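Local coordinates for protein molinate hydrolase (Gulosibacter molinativorax, PDB 4UB9) that probably hydrolyses the thiocarbamate herbicide molinate, as a zinc-binding member of the amidohydrolase family, at residues A[33-38]-A[77-82]; A[169-174]-A[236-241]; A[222-227]-A[266-271]. All blocks are in the same frame, centred on the assembly; numbering follows the deposited sequence.

Contact 1: A[33-38]-A[77-82]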
ATOM      1  N   GLY A  33     -11.030   4.789  52.249  1.00 59.52           N
ATOM      2  CA  GLY A  33     -11.672   6.032  52.606  1.00 57.70           C
ATOM      3  C   GLY A  33     -10.968   6.529  53.855  1.00 59.17           C
ATOM      4  O   GLY A  33     -10.746   5.769  54.801  1.00 60.76           O
ATOM      5  N   GLU A  34     -10.657   7.821  53.866  1.00 55.47           N
ATOM      6  CA  GLU A  34      -9.973   8.447  54.996  1.00 57.21           C
ATOM      7  C   GLU A  34     -10.541   9.797  55.426  1.00 52.80           C
ATOM      8  O   GLU A  34     -11.509  10.306  54.840  1.00 50.08           O
ATOM      9  CB  GLU A  34      -8.517   8.565  54.669  1.00 59.54           C
ATOM     10  CG  GLU A  34      -7.814   7.255  54.927  1.00 66.91           C
ATOM     11  CD  GLU A  34      -6.374   7.304  54.546  1.00 74.43           C
ATOM     12  OE1 GLU A  34      -5.855   8.416  54.315  1.00 79.07           O
ATOM     13  OE2 GLU A  34      -5.776   6.218  54.448  1.00 92.79           O
ATOM     14  N   THR A  35      -9.925  10.343  56.465  1.00 50.60           N
ATOM     15  CA  THR A  35     -10.411  11.537  57.126  1.00 50.88           C
ATOM     16  C   THR A  35      -9.422  12.681  56.974  1.00 50.66           C
ATOM     17  O   THR A  35      -8.229  12.525  57.117  1.00 53.34           O
ATOM     18  CB  THR A  35     -10.673  11.251  58.586  1.00 49.70           C
ATOM     19  OG1 THR A  35     -11.674  10.238  58.661  1.00 50.77           O
ATOM     20  CG2 THR A  35     -11.179  12.497  59.326  1.00 52.69           C
ATOM     21  N   ILE A  36      -9.942  13.843  56.633  1.00 49.07           N
ATOM     22  CA  ILE A  36      -9.104  14.997  56.308  1.00 43.03           C
ATOM     23  C   ILE A  36      -9.954  16.269  56.299  1.00 41.88           C
ATOM     24  O   ILE A  36     -11.181  16.228  56.119  1.00 42.87           O
ATOM     25  CB  ILE A  36      -8.381  14.819  54.942  1.00 46.91           C
ATOM     26  CG1 ILE A  36      -7.202  15.795  54.776  1.00 48.26           C
ATOM     27  CG2 ILE A  36      -9.345  15.017  53.774  1.00 50.45           C
ATOM     28  CD1 ILE A  36      -6.184  15.398  53.718  1.00 44.07           C
ATOM     29  N   ALA A  37      -9.290  17.406  56.478  1.00 43.64           N
ATOM     30  CA  ALA A  37      -9.955  18.702  56.370  1.00 43.00           C
ATOM     31  C   ALA A  37      -9.148  19.617  55.521  1.00 42.35           C
ATOM     32  O   ALA A  37      -7.928  19.713  55.642  1.00 51.41           O
ATOM     33  CB  ALA A  37     -10.148  19.320  57.734  1.00 48.20           C
ATOM     34  N   ILE A  38      -9.854  20.330  54.675  1.00 44.85           N
ATOM     35  CA  ILE A  38      -9.243  21.274  53.713  1.00 45.15           C
ATOM     36  C   ILE A  38      -9.694  22.625  54.232  1.00 48.27           C
ATOM     37  O   ILE A  38     -10.888  22.921  54.212  1.00 49.88           O
ATOM     38  CB  ILE A  38      -9.753  21.090  52.251  1.00 40.19           C
ATOM     39  CG1 ILE A  38     -10.043  19.609  51.898  1.00 45.41           C
ATOM     40  CG2 ILE A  38      -8.802  21.726  51.263  1.00 39.20           C
ATOM     41  CD1 ILE A  38      -8.862  18.684  51.982  1.00 49.76           C
ATOM     42  N   PRO A  77      -6.813  19.108  66.335  1.00105.71           N
ATOM     43  CA  PRO A  77      -5.450  19.193  65.732  1.00104.07           C
ATOM     44  C   PRO A  77      -4.787  17.847  65.400  1.00 99.12           C
ATOM     45  O   PRO A  77      -3.777  17.800  64.701  1.00 95.87           O
ATOM     46  CB  PRO A  77      -4.630  19.911  66.809  1.00101.44           C
ATOM     47  CG  PRO A  77      -5.616  20.378  67.834  1.00107.26           C
ATOM     48  CD  PRO A  77      -6.775  19.428  67.768  1.00102.39           C
ATOM     49  N   ASN A  78      -5.351  16.776  65.948  1.00 91.52           N
ATOM     50  CA  ASN A  78      -4.985  15.369  65.602  1.00 89.98           C
ATOM     51  C   ASN A  78      -5.550  14.854  64.244  1.00 85.86           C
ATOM     52  O   ASN A  78      -5.302  13.714  63.834  1.00 76.95           O
ATOM     53  CB  ASN A  78      -5.460  14.426  66.707  1.00 87.92           C
ATOM     54  CG  ASN A  78      -6.971  14.266  66.718  1.00 82.60           C
ATOM     55  OD1 ASN A  78      -7.489  13.244  66.323  1.00 81.26           O
ATOM     56  ND2 ASN A  78      -7.681  15.293  67.165  1.00 89.49           N
ATOM     57  N   ILE A  79      -6.328  15.711  63.583  1.00 77.39           N
ATOM     58  CA  ILE A  79      -6.914  15.450  62.265  1.00 66.54           C
ATOM     59  C   ILE A  79      -6.051  16.021  61.141  1.00 60.57           C
ATOM     60  O   ILE A  79      -5.602  17.157  61.200  1.00 63.86           O
ATOM     61  CB  ILE A  79      -8.346  16.024  62.152  1.00 72.77           C
ATOM     62  CG1 ILE A  79      -9.325  15.244  63.050  1.00 74.77           C
ATOM     63  CG2 ILE A  79      -8.825  16.009  60.707  1.00 71.37           C
ATOM     64  CD1 ILE A  79      -9.324  13.732  62.854  1.00 78.57           C
ATOM     65  N   ARG A  80      -5.810  15.197  60.130  1.00 56.87           N
ATOM     66  CA  ARG A  80      -4.989  15.582  58.978  1.00 60.55           C
ATOM     67  C   ARG A  80      -5.610  16.783  58.294  1.00 57.08           C
ATOM     68  O   ARG A  80      -6.820  16.823  58.080  1.00 62.91           O
ATOM     69  CB  ARG A  80      -4.834  14.419  57.986  1.00 64.58           C
ATOM     70  CG  ARG A  80      -3.534  13.644  58.135  1.00 78.83           C
ATOM     71  CD  ARG A  80      -2.356  14.456  57.603  1.00 95.67           C
ATOM     72  NE  ARG A  80      -2.381  14.587  56.138  1.00101.77           N
ATOM     73  CZ  ARG A  80      -1.959  13.659  55.282  1.00108.81           C
ATOM     74  NH1 ARG A  80      -1.475  12.504  55.729  1.00111.30           N
ATOM     75  NH2 ARG A  80      -2.027  13.880  53.971  1.00109.02           N
ATOM     76  N   GLN A  81      -4.788  17.756  57.929  1.00 52.75           N
ATOM     77  CA  GLN A  81      -5.316  18.991  57.350  1.00 53.42           C
ATOM     78  C   GLN A  81      -4.532  19.499  56.202  1.00 54.33           C
ATOM     79  O   GLN A  81      -3.325  19.333  56.128  1.00 57.45           O
ATOM     80  CB  GLN A  81      -5.279  20.130  58.362  1.00 58.11           C
ATOM     81  CG  GLN A  81      -5.976  19.852  59.660  1.00 62.96           C
ATOM     82  CD  GLN A  81      -6.040  21.092  60.542  1.00 73.56           C
ATOM     83  OE1 GLN A  81      -5.858  22.222  60.075  1.00 62.81           O
ATOM     84  NE2 GLN A  81      -6.315  20.874  61.829  1.00 79.54           N
ATOM     85  N   ILE A  82      -5.206  20.247  55.362  1.00 51.04           N
ATOM     86  CA  ILE A  82      -4.521  20.945  54.303  1.00 52.78           C
ATOM     87  C   ILE A  82      -4.843  22.404  54.466  1.00 55.91           C
ATOM     88  O   ILE A  82      -6.010  22.800  54.563  1.00 57.74           O
ATOM     89  CB  ILE A  82      -4.933  20.435  52.906  1.00 49.51           C
ATOM     90  CG1 ILE A  82      -4.339  19.039  52.674  1.00 55.05           C
ATOM     91  CG2 ILE A  82      -4.465  21.374  51.803  1.00 45.44           C
ATOM     92  CD1 ILE A  82      -4.970  18.280  51.509  1.00 54.03           C
TER

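Contact 2: A[169-174]-A[236-241]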
ATOM      1  N   PHE A 169     -15.009   4.035  35.528  1.00 36.42           N
ATOM      2  CA  PHE A 169     -16.235   3.434  35.010  1.00 35.37           C
ATOM      3  C   PHE A 169     -16.091   3.239  33.510  1.00 33.69           C
ATOM      4  O   PHE A 169     -15.548   4.087  32.827  1.00 30.07           O
ATOM      5  CB  PHE A 169     -17.441   4.310  35.322  1.00 34.93           C
ATOM      6  CG  PHE A 169     -17.627   4.526  36.776  1.00 32.48           C
ATOM      7  CD1 PHE A 169     -18.040   3.491  37.608  1.00 32.51           C
ATOM      8  CD2 PHE A 169     -17.352   5.790  37.337  1.00 34.79           C
ATOM      9  CE1 PHE A 169     -18.188   3.678  38.993  1.00 29.69           C
ATOM     10  CE2 PHE A 169     -17.483   5.980  38.704  1.00 33.16           C
ATOM     11  CZ  PHE A 169     -17.911   4.930  39.536  1.00 31.20           C
ATOM     12  N   PHE A 170     -16.616   2.123  33.002  1.00 35.26           N
ATOM     13  CA  PHE A 170     -16.383   1.789  31.610  1.00 31.91           C
ATOM     14  C   PHE A 170     -17.583   1.275  30.800  1.00 34.12           C
ATOM     15  O   PHE A 170     -18.549   0.769  31.340  1.00 28.92           O
ATOM     16  CB  PHE A 170     -15.220   0.837  31.522  1.00 34.10           C
ATOM     17  CG  PHE A 170     -15.460  -0.460  32.186  1.00 30.73           C
ATOM     18  CD1 PHE A 170     -16.283  -1.405  31.597  1.00 29.79           C
ATOM     19  CD2 PHE A 170     -14.831  -0.771  33.361  1.00 27.71           C
ATOM     20  CE1 PHE A 170     -16.487  -2.634  32.216  1.00 30.96           C
ATOM     21  CE2 PHE A 170     -15.022  -1.991  33.983  1.00 28.32           C
ATOM     22  CZ  PHE A 170     -15.842  -2.934  33.417  1.00 28.80           C
ATOM     23  N   ALA A 171     -17.480   1.451  29.492  1.00 32.32           N
ATOM     24  CA  ALA A 171     -18.413   0.874  28.514  1.00 33.75           C
ATOM     25  C   ALA A 171     -18.018  -0.498  28.051  1.00 33.05           C
ATOM     26  O   ALA A 171     -18.841  -1.242  27.522  1.00 37.71           O
ATOM     27  CB  ALA A 171     -18.491   1.749  27.274  1.00 33.63           C
ATOM     28  N   GLY A 172     -16.734  -0.781  28.134  1.00 33.16           N
ATOM     29  CA  GLY A 172     -16.122  -1.921  27.426  1.00 34.09           C
ATOM     30  C   GLY A 172     -15.885  -1.512  25.985  1.00 35.64           C
ATOM     31  O   GLY A 172     -15.219  -0.513  25.701  1.00 35.53           O
ATOM     32  N   THR A 173     -16.513  -2.222  25.065  1.00 36.43           N
ATOM     33  CA  THR A 173     -16.346  -1.894  23.634  1.00 33.86           C
ATOM     34  C   THR A 173     -17.445  -0.975  23.118  1.00 31.19           C
ATOM     35  O   THR A 173     -18.361  -0.601  23.819  1.00 32.12           O
ATOM     36  CB  THR A 173     -16.274  -3.143  22.765  1.00 34.72           C
ATOM     37  OG1 THR A 173     -15.825  -2.794  21.455  1.00 36.73           O
ATOM     38  CG2 THR A 173     -17.626  -3.833  22.672  1.00 33.88           C
ATOM     39  N   LEU A 174     -17.273  -0.563  21.892  1.00 32.56           N
ATOM     40  CA  LEU A 174     -18.257   0.209  21.161  1.00 35.82           C
ATOM     41  C   LEU A 174     -19.066  -0.783  20.339  1.00 33.68           C
ATOM     42  O   LEU A 174     -18.526  -1.482  19.455  1.00 27.01           O
ATOM     43  CB  LEU A 174     -17.590   1.101  20.144  1.00 45.51           C
ATOM     44  CG  LEU A 174     -17.936   2.556  20.072  1.00 55.10           C
ATOM     45  CD1 LEU A 174     -16.655   3.294  20.448  1.00 61.35           C
ATOM     46  CD2 LEU A 174     -18.295   2.931  18.671  1.00 57.96           C
ATOM     47  N   VAL A 236     -20.774  -3.964  32.542  1.00 39.00           N
ATOM     48  CA  VAL A 236     -20.388  -2.615  32.177  1.00 35.37           C
ATOM     49  C   VAL A 236     -21.117  -1.573  33.002  1.00 37.60           C
ATOM     50  O   VAL A 236     -22.229  -1.812  33.478  1.00 40.93           O
ATOM     51  CB  VAL A 236     -20.624  -2.361  30.696  1.00 35.88           C
ATOM     52  CG1 VAL A 236     -19.871  -3.408  29.877  1.00 41.84           C
ATOM     53  CG2 VAL A 236     -22.095  -2.380  30.357  1.00 35.41           C
ATOM     54  N   ASP A 237     -20.515  -0.395  33.128  1.00 32.44           N
ATOM     55  CA  ASP A 237     -21.153   0.718  33.818  1.00 31.18           C
ATOM     56  C   ASP A 237     -22.058   1.568  32.908  1.00 29.99           C
ATOM     57  O   ASP A 237     -22.944   2.278  33.357  1.00 29.50           O
ATOM     58  CB  ASP A 237     -20.100   1.599  34.430  1.00 32.24           C
ATOM     59  CG  ASP A 237     -19.243   0.856  35.411  1.00 35.66           C
ATOM     60  OD1 ASP A 237     -19.763   0.512  36.504  1.00 37.31           O
ATOM     61  OD2 ASP A 237     -18.048   0.609  35.103  1.00 36.61           O
ATOM     62  N   PHE A 238     -21.834   1.473  31.626  1.00 31.11           N
ATOM     63  CA  PHE A 238     -22.676   2.147  30.636  1.00 31.06           C
ATOM     64  C   PHE A 238     -22.426   1.492  29.297  1.00 31.27           C
ATOM     65  O   PHE A 238     -21.608   0.572  29.206  1.00 28.39           O
ATOM     66  CB  PHE A 238     -22.421   3.645  30.589  1.00 32.65           C
ATOM     67  CG  PHE A 238     -20.982   4.013  30.511  1.00 32.05           C
ATOM     68  CD1 PHE A 238     -20.359   4.043  29.305  1.00 36.21           C
ATOM     69  CD2 PHE A 238     -20.252   4.363  31.645  1.00 34.60           C
ATOM     70  CE1 PHE A 238     -19.033   4.437  29.187  1.00 34.57           C
ATOM     71  CE2 PHE A 238     -18.926   4.735  31.544  1.00 32.45           C
ATOM     72  CZ  PHE A 238     -18.314   4.772  30.315  1.00 34.39           C
ATOM     73  N   CYS A 239     -23.171   1.908  28.262  1.00 30.34           N
ATOM     74  CA  CYS A 239     -23.046   1.242  26.967  1.00 27.61           C
ATOM     75  C   CYS A 239     -22.983   2.242  25.884  1.00 26.73           C
ATOM     76  O   CYS A 239     -23.831   3.146  25.808  1.00 22.98           O
ATOM     77  CB  CYS A 239     -24.236   0.316  26.735  1.00 29.31           C
ATOM     78  SG  CYS A 239     -24.148  -0.559  25.169  1.00 34.76           S
ATOM     79  N   LYS A 240     -22.021   2.065  24.994  1.00 28.16           N
ATOM     80  CA  LYS A 240     -21.835   3.046  23.911  1.00 31.32           C
ATOM     81  C   LYS A 240     -22.081   2.345  22.589  1.00 30.67           C
ATOM     82  O   LYS A 240     -21.498   1.295  22.322  1.00 29.45           O
ATOM     83  CB  LYS A 240     -20.432   3.672  23.920  1.00 31.27           C
ATOM     84  CG  LYS A 240     -20.251   4.729  22.838  1.00 33.38           C
ATOM     85  CD  LYS A 240     -19.108   5.698  23.084  1.00 35.30           C
ATOM     86  CE  LYS A 240     -17.844   5.394  22.322  1.00 37.41           C
ATOM     87  NZ  LYS A 240     -17.087   6.619  21.902  1.00 39.23           N
ATOM     88  N   ILE A 241     -22.934   2.943  21.778  1.00 30.51           N
ATOM     89  CA  ILE A 241     -23.359   2.333  20.548  1.00 33.14           C
ATOM     90  C   ILE A 241     -22.760   3.109  19.387  1.00 32.65           C
ATOM     91  O   ILE A 241     -22.892   4.313  19.306  1.00 29.80           O
ATOM     92  CB  ILE A 241     -24.894   2.413  20.316  1.00 37.77           C
ATOM     93  CG1 ILE A 241     -25.728   1.848  21.451  1.00 37.03           C
ATOM     94  CG2 ILE A 241     -25.272   1.711  19.008  1.00 36.17           C
ATOM     95  CD1 ILE A 241     -25.349   0.459  21.807  1.00 43.07           C
TER
HETATM   96  O   HOH W   1     -20.662  -0.348  25.403  1.00 30.50           O

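Contact 3: A[222-227]-A[266-271]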
ATOM      1  N   ALA A 222     -33.905 -10.165  16.030  1.00 37.95           N
ATOM      2  CA  ALA A 222     -34.123 -11.229  16.982  1.00 43.70           C
ATOM      3  C   ALA A 222     -32.813 -11.900  17.418  1.00 43.32           C
ATOM      4  O   ALA A 222     -32.712 -12.414  18.529  1.00 39.48           O
ATOM      5  CB  ALA A 222     -35.062 -12.278  16.389  1.00 48.64           C
ATOM      6  N   GLU A 223     -31.827 -11.935  16.537  1.00 38.10           N
ATOM      7  CA  GLU A 223     -30.542 -12.512  16.899  1.00 41.82           C
ATOM      8  C   GLU A 223     -29.642 -11.513  17.627  1.00 42.70           C
ATOM      9  O   GLU A 223     -28.729 -11.910  18.348  1.00 40.05           O
ATOM     10  CB  GLU A 223     -29.833 -13.057  15.684  1.00 45.07           C
ATOM     11  CG  GLU A 223     -30.422 -14.363  15.231  1.00 53.00           C
ATOM     12  CD  GLU A 223     -29.779 -14.900  13.954  1.00 64.17           C
ATOM     13  OE1 GLU A 223     -28.541 -14.788  13.783  1.00 67.12           O
ATOM     14  OE2 GLU A 223     -30.525 -15.463  13.119  1.00 63.13           O
ATOM     15  N   VAL A 224     -29.853 -10.233  17.370  1.00 39.51           N
ATOM     16  CA  VAL A 224     -29.052  -9.198  18.026  1.00 39.72           C
ATOM     17  C   VAL A 224     -29.420  -9.087  19.500  1.00 39.39           C
ATOM     18  O   VAL A 224     -28.565  -8.884  20.355  1.00 34.88           O
ATOM     19  CB  VAL A 224     -29.274  -7.849  17.380  1.00 40.59           C
ATOM     20  CG1 VAL A 224     -28.632  -6.745  18.195  1.00 43.99           C
ATOM     21  CG2 VAL A 224     -28.701  -7.842  15.976  1.00 44.38           C
ATOM     22  N   ARG A 225     -30.706  -9.260  19.784  1.00 39.22           N
ATOM     23  CA  ARG A 225     -31.231  -9.046  21.131  1.00 37.94           C
ATOM     24  C   ARG A 225     -30.495  -9.829  22.202  1.00 35.75           C
ATOM     25  O   ARG A 225     -30.014  -9.245  23.153  1.00 35.21           O
ATOM     26  CB  ARG A 225     -32.727  -9.350  21.224  1.00 40.91           C
ATOM     27  CG  ARG A 225     -33.330  -8.909  22.556  1.00 43.03           C
ATOM     28  CD  ARG A 225     -34.837  -9.084  22.620  1.00 40.96           C
ATOM     29  NE  ARG A 225     -35.554  -8.142  21.747  1.00 38.36           N
ATOM     30  CZ  ARG A 225     -35.800  -6.865  22.009  1.00 32.42           C
ATOM     31  NH1 ARG A 225     -35.393  -6.307  23.109  1.00 35.77           N
ATOM     32  NH2 ARG A 225     -36.466  -6.131  21.136  1.00 31.70           N
ATOM     33  N   PRO A 226     -30.394 -11.148  22.061  1.00 34.23           N
ATOM     34  CA  PRO A 226     -29.700 -11.842  23.140  1.00 34.81           C
ATOM     35  C   PRO A 226     -28.229 -11.486  23.271  1.00 33.30           C
ATOM     36  O   PRO A 226     -27.652 -11.582  24.360  1.00 32.57           O
ATOM     37  CB  PRO A 226     -29.845 -13.342  22.759  1.00 35.17           C
ATOM     38  CG  PRO A 226     -30.257 -13.354  21.321  1.00 35.74           C
ATOM     39  CD  PRO A 226     -31.018 -12.076  21.105  1.00 35.35           C
ATOM     40  N   LEU A 227     -27.602 -11.128  22.156  1.00 36.77           N
ATOM     41  CA  LEU A 227     -26.150 -10.809  22.168  1.00 32.61           C
ATOM     42  C   LEU A 227     -25.872  -9.540  22.967  1.00 33.76           C
ATOM     43  O   LEU A 227     -25.009  -9.528  23.847  1.00 32.63           O
ATOM     44  CB  LEU A 227     -25.602 -10.673  20.773  1.00 32.47           C
ATOM     45  CG  LEU A 227     -25.625 -11.982  19.962  1.00 30.30           C
ATOM     46  CD1 LEU A 227     -25.135 -11.714  18.539  1.00 29.54           C
ATOM     47  CD2 LEU A 227     -24.774 -13.070  20.587  1.00 31.95           C
ATOM     48  N   ASP A 266     -33.147   0.166  17.672  1.00 37.38           N
ATOM     49  CA  ASP A 266     -34.198   0.095  18.710  1.00 39.14           C
ATOM     50  C   ASP A 266     -34.025  -1.099  19.657  1.00 34.33           C
ATOM     51  O   ASP A 266     -34.189  -0.975  20.858  1.00 34.05           O
ATOM     52  CB  ASP A 266     -35.588   0.090  18.086  1.00 40.51           C
ATOM     53  CG  ASP A 266     -35.943   1.456  17.411  1.00 51.56           C
ATOM     54  OD1 ASP A 266     -35.240   2.492  17.647  1.00 46.73           O
ATOM     55  OD2 ASP A 266     -36.927   1.464  16.624  1.00 53.14           O
ATOM     56  N   VAL A 267     -33.638  -2.236  19.130  1.00 30.21           N
ATOM     57  CA  VAL A 267     -33.368  -3.385  19.995  1.00 31.87           C
ATOM     58  C   VAL A 267     -32.252  -3.090  20.976  1.00 31.85           C
ATOM     59  O   VAL A 267     -32.339  -3.383  22.154  1.00 31.49           O
ATOM     60  CB  VAL A 267     -32.970  -4.607  19.158  1.00 32.92           C
ATOM     61  CG1 VAL A 267     -32.391  -5.702  20.018  1.00 31.12           C
ATOM     62  CG2 VAL A 267     -34.193  -5.094  18.369  1.00 35.30           C
ATOM     63  N   LEU A 268     -31.188  -2.495  20.464  1.00 35.19           N
ATOM     64  CA  LEU A 268     -30.013  -2.189  21.287  1.00 33.42           C
ATOM     65  C   LEU A 268     -30.368  -1.205  22.375  1.00 31.61           C
ATOM     66  O   LEU A 268     -30.042  -1.390  23.534  1.00 33.11           O
ATOM     67  CB  LEU A 268     -28.885  -1.634  20.434  1.00 34.05           C
ATOM     68  CG  LEU A 268     -28.297  -2.580  19.384  1.00 32.33           C
ATOM     69  CD1 LEU A 268     -27.367  -1.795  18.466  1.00 36.33           C
ATOM     70  CD2 LEU A 268     -27.533  -3.707  20.032  1.00 30.25           C
ATOM     71  N   VAL A 269     -31.038  -0.145  21.985  1.00 37.91           N
ATOM     72  CA  VAL A 269     -31.471   0.888  22.949  1.00 41.40           C
ATOM     73  C   VAL A 269     -32.383   0.307  24.060  1.00 37.83           C
ATOM     74  O   VAL A 269     -32.157   0.535  25.231  1.00 39.15           O
ATOM     75  CB  VAL A 269     -32.156   2.056  22.235  1.00 39.26           C
ATOM     76  CG1 VAL A 269     -32.776   3.026  23.246  1.00 37.85           C
ATOM     77  CG2 VAL A 269     -31.125   2.782  21.377  1.00 40.43           C
ATOM     78  N   ASP A 270     -33.370  -0.467  23.653  1.00 36.23           N
ATOM     79  CA  ASP A 270     -34.302  -1.099  24.552  1.00 33.18           C
ATOM     80  C   ASP A 270     -33.583  -1.992  25.542  1.00 30.62           C
ATOM     81  O   ASP A 270     -33.854  -1.934  26.759  1.00 30.76           O
ATOM     82  CB  ASP A 270     -35.356  -1.847  23.727  1.00 38.51           C
ATOM     83  CG  ASP A 270     -36.440  -2.520  24.579  1.00 41.16           C
ATOM     84  OD1 ASP A 270     -37.119  -1.702  25.232  1.00 41.17           O
ATOM     85  OD2 ASP A 270     -36.570  -3.794  24.616  1.00 42.85           O
ATOM     86  N   GLU A 271     -32.591  -2.733  25.087  1.00 28.94           N
ATOM     87  CA  GLU A 271     -31.836  -3.598  26.032  1.00 32.44           C
ATOM     88  C   GLU A 271     -30.952  -2.829  27.033  1.00 33.96           C
ATOM     89  O   GLU A 271     -30.679  -3.306  28.138  1.00 34.44           O
ATOM     90  CB  GLU A 271     -31.014  -4.651  25.278  1.00 32.41           C
ATOM     91  CG  GLU A 271     -31.903  -5.692  24.625  1.00 38.48           C
ATOM     92  CD  GLU A 271     -32.657  -6.555  25.652  1.00 42.57           C
ATOM     93  OE1 GLU A 271     -32.137  -6.760  26.757  1.00 35.92           O
ATOM     94  OE2 GLU A 271     -33.774  -7.010  25.337  1.00 47.24           O
TER

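Contact 1: A[33-38]-A[77-82]
Residues 36-38 run parallel to the end of 77-82, on strand 81-83; the directions of 35-38 and 79-82 differ by 36°. Ala37 sits opposite Gln81 and Ile38 opposite Ile82. Ala37 bonds to 77-82 through both its N and its O. Ala37 N donates to Arg80 O at 3.0 Å, in the plane of that carbonyl. Ala37 O accepts from Ile82 N at 2.8 Å, nearly along the C=O axis. The two bonds thus go to the residues before and after Gln81, as in a regular parallel ladder. Gln81 CA adds a CH-O contact to Ala37 O at 3.2 Å.

Three isoleucines meet on one face. Ile36 has CG1 anti to its backbone N (chi1 -163°) and an extended chi2. The branch passes obliquely across to Ile82, CD1 to CD1 at 3.8 Å. On the way, Ile36 CG1 lies 3.5 Å from Arg80 O. Ile38 and Ile82 run side by side, and their CD1 methyls are 3.9 Å apart. His466 and Val468 of strand 464-469 also touch Ile82. Ala37 and Gln81 point to the other face, where both touch Val75. Nearer the start of the segments, Thr35 CG2 crosses obliquely to Ile79 CD1 at 4.2 Å. The polar ends turn to other parts of the chain: Thr35 OG1 bonds Asp61 N, and Arg80 NH2 forms a salt bridge with Glu473.

Strand 36-39 lies inside a mixed four-stranded sheet, between antiparallel strand 55-60 and parallel strand 81-83. This is consistent with the small beta domain that accompanies the barrel in amidohydrolases. The hydrogen bonds between the two segments are all between backbone atoms, so they fix the register. The side chains contribute aliphatic packing rather than polar bonds across this pair.

Contact 2: A[169-174]-A[236-241]
Water 1 is gripped by three hydrogen bonds. The water donates to Ala171 O at 2.9 Å and to Thr173 O at 2.8 Å, and accepts from Lys240 N at 2.8 Å. The water thus bridges the two backbones at loop 171-173. Before this loop, Phe170 is clamped at both ends. Phe170 N donates to Asp237 OD2 at 3.0 Å, nearly straight at 165°; OD2 receives it on its anti lone pair. Phe170 O accepts from Asp237 N at 2.9 Å and, weakly, from Phe238 N. Arg155 forms a salt bridge with the same OD2. The Phe170 bonds join the end of strand 167-170 to the loop entering strand 239-242, neighbouring strands of the TIM-barrel fold. The Lys240 side chain lies about 4 Å from the bound zinc at its nearest atoms, and Leu174 touches the zinc ligand His282. The Phe238 ring has CG between the backbone N and the carbonyl carbon, the crowded position (chi1 48°). One ring face lies against Phe170 C and Ala171 N, and CE1 meets Ala171 CB tightly at 3.3 Å. An alanine in place of Phe238 would remove this ring and would probably loosen the packing beneath the 169-171 backbone.

Contact 3: A[222-227]-A[266-271]
The guanidinium of Arg225 lies over Val267, with Val267 CG1 beneath the centre of one face, 4.1 Å from its plane. The other methyl, Val267 CG2, touches Arg225 NH2 at 3.7 Å. Arg225 leaves its helix with CG anti to the backbone N, then bends at chi3 (-70°). The bend brings NH1 to two carboxylates. Arg225 NH1 donates to Glu271 OE2 at 2.8 Å, only 4° out of the guanidinium plane. Arg225 NH1 also donates to Asp270 OD2 at 3.2 Å, again near the plane. Both oxygens use their anti lone pairs, and both carboxylates stand steeply to the guanidinium. One nitrogen therefore ties two consecutive acids of the facing helix. Glu271 OE2 has a second salt bridge, to Arg274. Two positive groups next to this buried glutamate would be expected to favour its charged form.

Below the salt bridges the contact is apolar. Val224 CG1 meets Leu268 CD2 at 3.7 Å, the two side chains crossing at about a right angle. Val267 CG1 also rests on Arg225 CA at 3.7 Å. The axes of 222-227 and 266-271 come within 9.3 Å and run 27° apart in the same direction. Helix 221-232 precedes strand 239-242, and helix 262-275 follows it. Such side-by-side, nearly parallel helices are typical of the outer layer of a TIM barrel.

From the N terminus, contact 1 comes first. It closes a loop of strands and turns without helix that brings strand 81-83 alongside strand 36-39. It is complete before the other contacts begin. Contacts 2 and 3 cross along the chain: 222-227 falls between the two segments of contact 2, and 266-271 follows them both. Contact 2 closes a loop of 61 residues holding helix 221-232 and ties neighbouring barrel strands near the zinc. Contact 3 closes a loop of 38 residues holding strand 239-242 and ties the helices before and after it. The two meet where Ile241 CG2 packs on Leu268 CD1 at 4.1 Å, joining the strand layer to the helices outside it.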